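Local coordinates for glutathione S-transferase (Sphingobium chungbukense, PDB 6M1T), which binds glutathione and, as a beta-class glutathione S-transferase, probably transfers it to electrophilic compounds in detoxification, at residues A13-L18 with G192-A197; Y157-L162 with R184-P189. All blocks are in the same frame, centred on the assembly; numbering follows the deposited sequence.

Contacts 1 and 2 lie side by side, their centres 10 Å apart; contact 1 joins the two domains of a glutathione S-transferase, and contact 2 packs helices within the C-terminal one. In chain order the pieces run 13-18, 157-162, 184-189 and 192-197, so contact 2 falls within the long interval that contact 1 spans. Contact 2 joins helix 153-162 to the end of helix 176-186 within the all-helical domain; the chain then turns directly into helix 189-198, which meets helix 12-21 of the thioredoxin-like domain in contact 1. Ala13 packs on Tyr157 and Val160, and Ile16 on Val160, and so helix 153-162 links both contacts, with Tyr157 reaching the glutathione pocket.

Contact 1: A13-L18 with G192-A197; sequences APHIAL and GAALKA
His15 holds its ring opposite the backbone N (chi1 -167°), which carries the imidazole out from helix 12-21 to lie with one face before Ala194 of helix 189-198. Ile16 next to it places CG1 beside the backbone N, which brings that methylene to the same methyl from another side. Ala194 CB is thus shared by two neighbours. It sits 4.0 Å from the centroid of the His15 ring and only 6° off the ring normal, a CH-pi contact centred on the face, while Ile16 CG1 touches Ala194 CB at 3.6 Å. One turn later, Ala197 CB comes to the edge of the imidazole, near its plane, 3.9 Å from His15 CE1. The small alanine side chains probably help the helices come near: the CA atoms of Ile16 and Ala194 are 5.7 Å apart, and the axes of the two short segments approach to 9.1 Å, with 130° between their N-to-C directions.

No hydrogen bond crosses between the segments, yet both ring nitrogens have partners close by: ND1 bonds to Glu198 OE2, at the end of helix 189-198, and NE2 to Arg19 NH2. These two bonds probably fix the ring's rotation and keep its face turned to the methyl. Here the C-terminal helix of the chain docks on the first helix of the thioredoxin-like domain, an interdomain interface of the glutathione S-transferase fold.

Contact 2: Y157-L162 with R184-P189; sequences YLFVML and RIAQRP. With SO4 (sulfate ion), chain E.
Phe159 presents one face of its ring to Ile185, whose CG2 methyl lies over it, 3.7 Å from the centroid and 18° off the ring normal. CG of Phe159 stands opposite the backbone N (chi1 173°), carrying the ring out toward Ile185. This CH-pi contact is displaced toward the rim, with Ile185 CG2 closest to Phe159 CD1 at 3.5 Å. The two side chains run alongside one another, pointing opposite ways, instead of meeting end on. Further round the ring, Phe159 CZ reaches Ala186 CB at 4.0 Å, so two consecutive residues, Ile185 and Ala186, border the phenyl group. With an alanine at Phe159, the Ile185 methyl would probably lose its aromatic face and a gap would be likely to open beside Ala186.

Two residues on, Arg188 faces a sulfate, probably from the crystallisation liquor, at the edge of the guanidinium and in its plane. Arg188 NH1 gives sulfate O1 a nearly straight hydrogen bond of 2.9 Å, and NH2 gives O3 a longer, more bent one; NE is salt-bridged to Glu20 of helix 12-21.

Around the contact, Val160 packs on helix 12-21, Met161 on helix 89-108 and Leu162 on helix 176-186, while Arg188 N-caps helix 189-198.

Contact 1: A13-L18 with G192-A197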
loop_
_atom_site.group_PDB
_atom_site.type_symbol
_atom_site.label_atom_id
_atom_site.label_comp_id
_atom_site.label_asym_id
_atom_site.label_seq_id
_atom_site.Cartn_x
_atom_site.Cartn_y
_atom_site.Cartn_z
ATOM N N ALA A 13 0.578 10.674 -10.799
ATOM C CA ALA A 13 1.742 10.709 -9.898
ATOM C C ALA A 13 3.006 10.248 -10.629
ATOM O O ALA A 13 3.980 11.025 -10.732
ATOM C CB ALA A 13 1.492 9.937 -8.625
ATOM N N PRO A 14 3.029 9.031 -11.217
ATOM C CA PRO A 14 4.183 8.619 -11.999
ATOM C C PRO A 14 4.390 9.498 -13.247
ATOM O O PRO A 14 5.558 9.654 -13.665
ATOM C CB PRO A 14 3.955 7.123 -12.301
ATOM C CG PRO A 14 2.501 6.930 -12.046
ATOM C CD PRO A 14 2.081 7.938 -10.988
ATOM N N HIS A 15 3.321 10.050 -13.823
ATOM C CA HIS A 15 3.450 11.038 -14.941
ATOM C C HIS A 15 4.354 12.196 -14.482
ATOM O O HIS A 15 5.348 12.525 -15.189
ATOM C CB HIS A 15 2.062 11.524 -15.390
ATOM C CG HIS A 15 2.048 12.262 -16.688
ATOM N ND1 HIS A 15 0.868 12.677 -17.290
ATOM C CD2 HIS A 15 3.041 12.596 -17.530
ATOM C CE1 HIS A 15 1.159 13.330 -18.416
ATOM N NE2 HIS A 15 2.485 13.247 -18.610
ATOM N N ILE A 16 4.019 12.826 -13.372
ATOM C CA ILE A 16 4.841 13.943 -12.804
ATOM C C ILE A 16 6.281 13.451 -12.526
ATOM O O ILE A 16 7.232 14.149 -12.870
ATOM C CB ILE A 16 4.163 14.532 -11.565
ATOM C CG1 ILE A 16 2.892 15.273 -11.963
ATOM C CG2 ILE A 16 5.140 15.413 -10.785
ATOM C CD1 ILE A 16 1.927 15.563 -10.848
ATOM N N ALA A 17 6.445 12.281 -11.916
ATOM C CA ALA A 17 7.757 11.719 -11.513
ATOM C C ALA A 17 8.677 11.538 -12.728
ATOM O O ALA A 17 9.881 11.823 -12.627
ATOM C CB ALA A 17 7.558 10.414 -10.739
ATOM N N LEU A 18 8.175 10.981 -13.823
ATOM C CA LEU A 18 8.969 10.815 -15.057
ATOM C C LEU A 18 9.405 12.189 -15.589
ATOM O O LEU A 18 10.540 12.255 -16.127
ATOM C CB LEU A 18 8.146 10.040 -16.093
ATOM C CG LEU A 18 7.977 8.563 -15.757
ATOM C CD1 LEU A 18 6.837 7.965 -16.549
ATOM C CD2 LEU A 18 9.259 7.802 -16.004
ATOM N N GLY A 192 3.180 21.482 -13.771
ATOM C CA GLY A 192 2.394 22.218 -14.783
ATOM C C GLY A 192 2.350 21.500 -16.116
ATOM O O GLY A 192 1.250 21.393 -16.701
ATOM N N ALA A 193 3.493 20.971 -16.570
ATOM C CA ALA A 193 3.599 20.228 -17.857
ATOM C C ALA A 193 2.725 18.961 -17.829
ATOM O O ALA A 193 2.025 18.706 -18.822
ATOM C CB ALA A 193 5.048 19.883 -18.124
ATOM N N ALA A 194 2.753 18.170 -16.737
ATOM C CA ALA A 194 1.872 16.965 -16.617
ATOM C C ALA A 194 0.403 17.394 -16.578
ATOM O O ALA A 194 -0.409 16.806 -17.292
ATOM C CB ALA A 194 2.211 16.113 -15.420
ATOM N N LEU A 195 0.080 18.446 -15.820
ATOM C CA LEU A 195 -1.323 18.930 -15.708
ATOM C C LEU A 195 -1.783 19.309 -17.119
ATOM O O LEU A 195 -2.884 18.933 -17.511
ATOM C CB LEU A 195 -1.391 20.132 -14.749
ATOM C CG LEU A 195 -1.809 19.949 -13.288
ATOM C CD1 LEU A 195 -1.784 18.517 -12.771
ATOM C CD2 LEU A 195 -0.960 20.839 -12.391
ATOM N N LYS A 196 -0.941 20.004 -17.897
ATOM C CA LYS A 196 -1.289 20.470 -19.258
ATOM C C LYS A 196 -1.403 19.264 -20.191
ATOM O O LYS A 196 -2.425 19.175 -20.904
ATOM C CB LYS A 196 -0.281 21.524 -19.764
ATOM C CG LYS A 196 -0.692 22.225 -21.056
ATOM C CD LYS A 196 0.052 23.514 -21.360
ATOM C CE LYS A 196 -0.394 24.193 -22.646
ATOM N NZ LYS A 196 0.680 25.053 -23.220
ATOM N N ALA A 197 -0.424 18.345 -20.205
ATOM C CA ALA A 197 -0.456 17.151 -21.088
ATOM C C ALA A 197 -1.716 16.293 -20.850
ATOM O O ALA A 197 -2.143 15.616 -21.808
ATOM C CB ALA A 197 0.807 16.322 -20.916
#

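Contact 2: Y157-L162 with R184-P189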
loop_
_atom_site.group_PDB
_atom_site.type_symbol
_atom_site.label_atom_id
_atom_site.label_comp_id
_atom_site.label_asym_id
_atom_site.label_seq_id
_atom_site.Cartn_x
_atom_site.Cartn_y
_atom_site.Cartn_z
ATOM N N TYR A 157 2.775 11.966 -5.005
ATOM C CA TYR A 157 1.599 11.073 -4.826
ATOM C C TYR A 157 0.519 11.760 -3.979
ATOM O O TYR A 157 -0.651 11.811 -4.392
ATOM C CB TYR A 157 2.121 9.809 -4.186
ATOM C CG TYR A 157 1.233 8.598 -4.244
ATOM C CD1 TYR A 157 0.234 8.428 -5.192
ATOM C CD2 TYR A 157 1.520 7.551 -3.388
ATOM C CE1 TYR A 157 -0.527 7.259 -5.220
ATOM C CE2 TYR A 157 0.801 6.372 -3.425
ATOM C CZ TYR A 157 -0.213 6.219 -4.348
ATOM O OH TYR A 157 -0.937 5.051 -4.313
ATOM N N LEU A 158 0.921 12.392 -2.858
ATOM C CA LEU A 158 -0.027 13.110 -1.978
ATOM C C LEU A 158 -0.646 14.246 -2.775
ATOM O O LEU A 158 -1.878 14.380 -2.733
ATOM C CB LEU A 158 0.661 13.638 -0.716
ATOM C CG LEU A 158 -0.206 14.481 0.217
ATOM C CD1 LEU A 158 -1.479 13.728 0.640
ATOM C CD2 LEU A 158 0.618 14.920 1.431
ATOM N N PHE A 159 0.199 15.040 -3.457
ATOM C CA PHE A 159 -0.276 16.203 -4.259
ATOM C C PHE A 159 -1.399 15.774 -5.201
ATOM O O PHE A 159 -2.431 16.404 -5.254
ATOM C CB PHE A 159 0.869 16.763 -5.090
ATOM C CG PHE A 159 0.454 17.825 -6.057
ATOM C CD1 PHE A 159 0.269 19.120 -5.605
ATOM C CD2 PHE A 159 0.371 17.561 -7.421
ATOM C CE1 PHE A 159 -0.038 20.145 -6.487
ATOM C CE2 PHE A 159 0.063 18.588 -8.302
ATOM C CZ PHE A 159 -0.172 19.867 -7.830
ATOM N N VAL A 160 -1.218 14.641 -5.898
ATOM C CA VAL A 160 -2.239 14.162 -6.869
ATOM C C VAL A 160 -3.571 13.906 -6.155
ATOM O O VAL A 160 -4.602 14.406 -6.612
ATOM C CB VAL A 160 -1.756 12.957 -7.690
ATOM C CG1 VAL A 160 -2.908 12.331 -8.463
ATOM C CG2 VAL A 160 -0.629 13.364 -8.600
ATOM N N MET A 161 -3.577 13.170 -5.059
ATOM C CA MET A 161 -4.800 12.858 -4.291
ATOM C C MET A 161 -5.404 14.118 -3.635
ATOM O O MET A 161 -6.599 14.139 -3.481
ATOM C CB MET A 161 -4.474 11.782 -3.245
ATOM C CG MET A 161 -3.971 10.495 -3.904
ATOM S SD MET A 161 -3.895 9.150 -2.651
ATOM C CE MET A 161 -2.334 8.395 -3.053
ATOM N N LEU A 162 -4.615 15.153 -3.310
ATOM C CA LEU A 162 -5.157 16.436 -2.749
ATOM C C LEU A 162 -5.904 17.209 -3.829
ATOM O O LEU A 162 -6.763 18.023 -3.488
ATOM C CB LEU A 162 -4.010 17.246 -2.133
ATOM C CG LEU A 162 -3.397 16.644 -0.878
ATOM C CD1 LEU A 162 -2.308 17.565 -0.342
ATOM C CD2 LEU A 162 -4.412 16.379 0.186
ATOM N N ARG A 184 2.871 25.411 -3.540
ATOM C CA ARG A 184 4.322 25.310 -3.833
ATOM C C ARG A 184 4.537 24.238 -4.903
ATOM O O ARG A 184 5.288 24.470 -5.854
ATOM C CB ARG A 184 5.124 25.005 -2.566
ATOM C CG ARG A 184 5.060 26.120 -1.527
ATOM C CD ARG A 184 5.978 25.921 -0.336
ATOM N NE ARG A 184 5.909 24.607 0.301
ATOM C CZ ARG A 184 5.058 24.251 1.265
ATOM N NH1 ARG A 184 4.143 25.094 1.706
ATOM N NH2 ARG A 184 5.115 23.034 1.775
ATOM N N ILE A 185 3.909 23.070 -4.764
ATOM C CA ILE A 185 4.240 21.950 -5.687
ATOM C C ILE A 185 3.778 22.293 -7.109
ATOM O O ILE A 185 4.497 22.004 -8.038
ATOM C CB ILE A 185 3.687 20.620 -5.144
ATOM C CG1 ILE A 185 4.488 20.231 -3.898
ATOM C CG2 ILE A 185 3.710 19.548 -6.232
ATOM C CD1 ILE A 185 3.893 19.099 -3.081
ATOM N N ALA A 186 2.623 22.908 -7.252
ATOM C CA ALA A 186 2.001 23.229 -8.546
ATOM C C ALA A 186 2.894 24.197 -9.350
ATOM O O ALA A 186 2.733 24.244 -10.566
ATOM C CB ALA A 186 0.606 23.752 -8.326
ATOM N N GLN A 187 3.819 24.916 -8.717
ATOM C CA GLN A 187 4.715 25.867 -9.423
ATOM C C GLN A 187 5.868 25.088 -10.054
ATOM O O GLN A 187 6.579 25.674 -10.862
ATOM C CB GLN A 187 5.222 26.945 -8.461
ATOM C CG GLN A 187 4.091 27.675 -7.745
ATOM C CD GLN A 187 4.552 28.996 -7.181
ATOM O OE1 GLN A 187 5.376 29.047 -6.268
ATOM N NE2 GLN A 187 4.031 30.077 -7.741
ATOM N N ARG A 188 6.064 23.816 -9.706
ATOM C CA ARG A 188 7.172 23.049 -10.307
ATOM C C ARG A 188 6.841 22.875 -11.781
ATOM O O ARG A 188 5.687 22.625 -12.118
ATOM C CB ARG A 188 7.393 21.721 -9.591
ATOM C CG ARG A 188 7.758 21.894 -8.133
ATOM C CD ARG A 188 7.977 20.560 -7.475
ATOM N NE ARG A 188 9.163 19.907 -8.003
ATOM C CZ ARG A 188 10.375 19.991 -7.464
ATOM N NH1 ARG A 188 10.573 20.684 -6.357
ATOM N NH2 ARG A 188 11.383 19.363 -8.018
ATOM N N PRO A 189 7.819 23.126 -12.667
ATOM C CA PRO A 189 7.645 22.954 -14.117
ATOM C C PRO A 189 7.116 21.567 -14.541
ATOM O O PRO A 189 6.226 21.489 -15.361
ATOM C CB PRO A 189 9.059 23.177 -14.681
ATOM C CG PRO A 189 9.781 24.009 -13.651
ATOM C CD PRO A 189 9.131 23.695 -12.315
HETATM S S SO4 E . 14.256 19.731 -5.277
HETATM O O1 SO4 E . 13.208 20.710 -5.231
HETATM O O2 SO4 E . 15.380 20.306 -5.959
HETATM O O3 SO4 E . 13.814 18.549 -5.977
HETATM O O4 SO4 E . 14.601 19.383 -3.930
#